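Local coordinates for scarecrow-like protein 3 (Arabidopsis thaliana, PDB 6KPB), which probably acts as a transcription factor in plant development and binds zinc finger proteins of the IDD family, among them JACKDAW, at residues H168-D173 with E242-K247; R198-H203 with Q228-V233. One frame throughout, in Å; residues are numbered along the deposited sequence.

Contact 1 (H168-D173 with E242-K247); sequences HVIDLD and EQLRVK
His168 and Ile170, alternate residues of strand 166-171 within the VHIID motif, reach from one face of the sheet to Leu244, on the short helix 241-244, and Val246, in the chain that follows. The contact is side-chain packing. From CB, the His168 side chain leaves with CG anti to the backbone N (chi1 -179°), and the ring is covered on one face by CG1 of Ile170, offset toward the rim. At the ring edge, ND1 of His168 meets CG1 of Val246 at 3.6 Å, and CE1 of His168 lies 3.8 Å from the Leu244 carbonyl O, which is in the ring plane. NE2 is hydrogen-bonded to Thr200 of the next strand, while ND1 has a weak hydrogen bond with Glu250. A phenylalanine here would probably leave the Thr200 hydroxyl and Glu250 without the partners the imidazole gives them. Beyond the ring, Ile170 and Leu244 cross at about a right angle: CD1 of Ile170 touches CD1 of Leu244 at 3.8 Å, and CG2 of Ile170 lies 3.9 Å from CD2 of Leu244. Val246 CG2 closes the group at 4.2 Å from Ile170 CD1. Leu252 of strand 251-257 packs on His168, Ile170 and Val246, and Leu244 also rests on Thr200 and Val202, so the helix and the residues after it sit over three adjacent parallel strands, 251-257, 166-171 and 196-203.

Contact 2 (R198-H203 with Q228-V233); sequences RITGVH and QFNPVV
Strands 198-203 and 228-233 run parallel in register, their axes 4.7 Å apart and 20° from parallel, with five backbone hydrogen bonds from Ile199 N to Gln228 O at one end to His203 N to Val232 O at the other. They are the two strands of a beta-alpha-beta unit whose helix, 206-223, packs on Phe229, His203 and Val233, in the parallel part of a mixed sheet, consistent with a Rossmann-like fold. The bond from Gly201 N to Asn230 O is weak, whereas Val232 N reaches Gly201 O at 2.7 Å. On the helix side, the Phe229 ring leans across to the neighbouring strand: CD2 lies 4.0 Å from CG2 of Ile199, and CE2 and CZ pass over Gly201, where a side chain would collide with the ring. On the other face, Arg198 and Gln228 lie side by side, pointing the same way, and a bend at chi2 (148°) sets CD of Arg198 4.0 Å from OE1 of Gln228. The guanidinium forms a salt bridge to Glu250. Val202 and Val232 likewise run alongside each other, with Val202 CG2 4.0 Å from Val232 CB. On the same face, the methyl CG2 of Thr200 meets CG2 of Val232 at 3.8 Å.

Overall arrangement
Strand 196-203 lies between the two other strands: it pairs with strand 166-171 of contact 1 on one side and with strand 227-233 on the other, and the centres of the two contacts are 7 Å apart. Two hydrogen bonds join them, His168 NE2 to Thr200 OG1 at 2.5 Å and Arg245 O to Arg198 NH1 at 2.6 Å. Thus the Arg198-Thr200 face of contact 2 holds both the VHIID histidine and the chain leaving helix 241-244. Along the chain, strand 227-233 leads on to this helix, which turns back over the sheet. The centres of both contacts lie about 20 Å from the centre of the chain, and the partner chain touches none of the four segments.

Contact 1 (H168-D173 with E242-K247)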
# COMPACT_ATOMS: atom_id res chain seq x y z
N HIS A 168 24.62 28.96 14.48
CA HIS A 168 23.76 27.80 14.71
C HIS A 168 22.52 27.95 13.85
O HIS A 168 21.77 28.92 14.00
CB HIS A 168 23.39 27.68 16.19
CG HIS A 168 22.54 26.49 16.50
ND1 HIS A 168 21.90 26.33 17.71
CD2 HIS A 168 22.22 25.40 15.77
CE1 HIS A 168 21.22 25.20 17.71
NE2 HIS A 168 21.40 24.61 16.54
N VAL A 169 22.31 27.00 12.93
CA VAL A 169 21.15 27.00 12.04
C VAL A 169 20.22 25.87 12.48
O VAL A 169 20.67 24.74 12.71
CB VAL A 169 21.57 26.83 10.57
CG1 VAL A 169 20.35 26.75 9.68
CG2 VAL A 169 22.48 27.97 10.14
N ILE A 170 18.93 26.18 12.58
CA ILE A 170 17.92 25.20 12.97
C ILE A 170 17.04 24.93 11.76
O ILE A 170 16.40 25.84 11.23
CB ILE A 170 17.08 25.70 14.16
CG1 ILE A 170 17.98 25.96 15.37
CG2 ILE A 170 16.00 24.68 14.50
CD1 ILE A 170 17.23 26.48 16.57
N ASP A 171 17.03 23.67 11.31
CA ASP A 171 16.23 23.24 10.17
C ASP A 171 15.03 22.47 10.70
O ASP A 171 15.18 21.36 11.23
CB ASP A 171 17.07 22.39 9.22
CG ASP A 171 16.36 22.06 7.92
OD1 ASP A 171 15.15 22.35 7.80
OD2 ASP A 171 17.01 21.52 7.01
N LEU A 172 13.84 23.05 10.56
CA LEU A 172 12.63 22.43 11.09
C LEU A 172 12.13 21.27 10.25
O LEU A 172 11.34 20.46 10.74
CB LEU A 172 11.52 23.48 11.23
CG LEU A 172 11.85 24.68 12.11
CD1 LEU A 172 10.64 25.58 12.28
CD2 LEU A 172 12.38 24.24 13.47
N ASP A 173 12.58 21.16 8.99
CA ASP A 173 12.26 20.01 8.14
C ASP A 173 13.55 19.66 7.39
O ASP A 173 13.76 20.11 6.26
CB ASP A 173 11.10 20.29 7.20
CG ASP A 173 10.77 19.11 6.30
OD1 ASP A 173 11.43 18.95 5.25
OD2 ASP A 173 9.88 18.32 6.67
N GLU A 242 13.79 22.90 24.43
CA GLU A 242 14.93 22.28 25.10
C GLU A 242 15.65 21.28 24.20
O GLU A 242 16.88 21.16 24.26
CB GLU A 242 14.48 21.62 26.40
N GLN A 243 14.90 20.56 23.35
CA GLN A 243 15.49 19.62 22.41
C GLN A 243 16.43 20.29 21.41
O GLN A 243 17.36 19.63 20.93
CB GLN A 243 14.39 18.87 21.66
CG GLN A 243 13.29 18.32 22.56
CD GLN A 243 12.48 17.24 21.88
OE1 GLN A 243 11.26 17.33 21.78
NE2 GLN A 243 13.16 16.19 21.43
N LEU A 244 16.22 21.57 21.09
CA LEU A 244 17.11 22.25 20.15
C LEU A 244 18.48 22.54 20.75
O LEU A 244 19.44 22.69 19.99
CB LEU A 244 16.47 23.56 19.68
CG LEU A 244 15.13 23.38 18.97
CD1 LEU A 244 14.50 24.72 18.63
CD2 LEU A 244 15.32 22.54 17.72
N ARG A 245 18.59 22.63 22.08
CA ARG A 245 19.88 22.75 22.77
C ARG A 245 20.71 23.92 22.24
O ARG A 245 21.91 23.79 22.00
CB ARG A 245 20.68 21.45 22.67
CG ARG A 245 20.28 20.36 23.65
CD ARG A 245 20.97 19.03 23.34
NE ARG A 245 20.64 18.02 24.34
CZ ARG A 245 19.49 17.35 24.37
NH1 ARG A 245 18.56 17.58 23.45
NH2 ARG A 245 19.26 16.45 25.32
N VAL A 246 20.07 25.07 22.07
CA VAL A 246 20.81 26.25 21.64
C VAL A 246 21.68 26.74 22.79
O VAL A 246 21.23 26.84 23.93
CB VAL A 246 19.87 27.38 21.20
CG1 VAL A 246 20.60 28.38 20.32
CG2 VAL A 246 18.65 26.82 20.48
N LYS A 247 22.94 27.06 22.48
CA LYS A 247 23.88 27.57 23.46
C LYS A 247 23.87 29.10 23.43
O LYS A 247 23.32 29.73 22.53
CB LYS A 247 25.28 27.03 23.20
CG LYS A 247 25.42 25.54 23.46
CD LYS A 247 26.60 24.92 22.73
CE LYS A 247 26.71 23.43 23.03
NZ LYS A 247 27.68 22.76 22.12

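Contact 2 (R198-H203 with Q228-V233)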
# COMPACT_ATOMS: atom_id res chain seq x y z
N ARG A 198 27.06 25.17 13.20
CA ARG A 198 26.27 24.12 13.82
C ARG A 198 24.89 24.10 13.18
O ARG A 198 24.27 25.15 13.01
CB ARG A 198 26.16 24.33 15.33
CG ARG A 198 25.25 23.33 16.04
CD ARG A 198 25.75 23.05 17.45
NE ARG A 198 24.69 22.52 18.30
CZ ARG A 198 23.99 23.26 19.16
NH1 ARG A 198 23.05 22.70 19.90
NH2 ARG A 198 24.25 24.55 19.28
N ILE A 199 24.44 22.91 12.79
CA ILE A 199 23.13 22.74 12.17
C ILE A 199 22.35 21.72 12.98
O ILE A 199 22.83 20.61 13.23
CB ILE A 199 23.25 22.29 10.70
CG1 ILE A 199 23.94 23.38 9.88
CG2 ILE A 199 21.87 21.97 10.14
CD1 ILE A 199 23.97 23.08 8.40
N THR A 200 21.15 22.10 13.41
CA THR A 200 20.23 21.22 14.12
C THR A 200 19.12 20.81 13.16
O THR A 200 18.35 21.66 12.70
CB THR A 200 19.66 21.90 15.36
OG1 THR A 200 20.73 22.23 16.25
CG2 THR A 200 18.69 20.96 16.07
N GLY A 201 19.03 19.51 12.87
CA GLY A 201 18.06 18.99 11.93
C GLY A 201 16.91 18.29 12.64
O GLY A 201 17.13 17.38 13.44
N VAL A 202 15.69 18.72 12.32
CA VAL A 202 14.48 18.16 12.91
C VAL A 202 13.73 17.39 11.83
O VAL A 202 13.42 17.94 10.76
CB VAL A 202 13.59 19.26 13.52
CG1 VAL A 202 12.31 18.65 14.09
CG2 VAL A 202 14.35 20.02 14.59
N HIS A 203 13.43 16.12 12.11
CA HIS A 203 12.64 15.29 11.22
C HIS A 203 12.09 14.13 12.03
O HIS A 203 12.58 13.82 13.12
CB HIS A 203 13.47 14.78 10.03
CG HIS A 203 12.65 14.39 8.84
ND1 HIS A 203 12.20 13.11 8.63
CD2 HIS A 203 12.21 15.12 7.79
CE1 HIS A 203 11.51 13.06 7.51
NE2 HIS A 203 11.50 14.27 6.98
N GLN A 228 29.20 20.93 13.18
CA GLN A 228 28.52 19.99 14.06
C GLN A 228 27.07 19.86 13.61
O GLN A 228 26.41 20.87 13.36
CB GLN A 228 28.60 20.42 15.52
CG GLN A 228 28.05 19.40 16.51
CD GLN A 228 28.34 19.76 17.95
OE1 GLN A 228 28.93 20.81 18.22
NE2 GLN A 228 27.94 18.90 18.87
N PHE A 229 26.60 18.63 13.51
CA PHE A 229 25.21 18.34 13.18
C PHE A 229 24.63 17.45 14.27
O PHE A 229 25.11 16.33 14.48
CB PHE A 229 25.09 17.66 11.81
CG PHE A 229 23.68 17.29 11.43
CD1 PHE A 229 23.16 16.06 11.79
CD2 PHE A 229 22.88 18.17 10.72
CE1 PHE A 229 21.87 15.71 11.44
CE2 PHE A 229 21.59 17.82 10.37
CZ PHE A 229 21.08 16.59 10.73
N ASN A 230 23.61 17.95 14.96
CA ASN A 230 22.90 17.15 15.94
C ASN A 230 21.48 16.90 15.45
O ASN A 230 20.71 17.86 15.27
CB ASN A 230 22.89 17.83 17.32
CG ASN A 230 22.33 19.24 17.28
OD1 ASN A 230 22.38 19.91 16.25
ND2 ASN A 230 21.81 19.70 18.41
N PRO A 231 21.10 15.65 15.20
CA PRO A 231 19.74 15.37 14.75
C PRO A 231 18.75 15.42 15.91
O PRO A 231 19.10 15.18 17.07
CB PRO A 231 19.84 13.96 14.18
CG PRO A 231 20.94 13.33 14.97
CD PRO A 231 21.93 14.43 15.25
N VAL A 232 17.51 15.75 15.58
CA VAL A 232 16.41 15.76 16.53
C VAL A 232 15.26 14.98 15.91
O VAL A 232 14.62 15.46 14.97
CB VAL A 232 15.96 17.18 16.91
CG1 VAL A 232 14.72 17.13 17.79
CG2 VAL A 232 17.09 17.92 17.62
N VAL A 233 15.02 13.77 16.41
CA VAL A 233 13.95 12.92 15.91
C VAL A 233 12.67 13.30 16.65
O VAL A 233 12.51 12.99 17.84
CB VAL A 233 14.27 11.43 16.10
CG1 VAL A 233 13.09 10.57 15.68
CG2 VAL A 233 15.52 11.06 15.31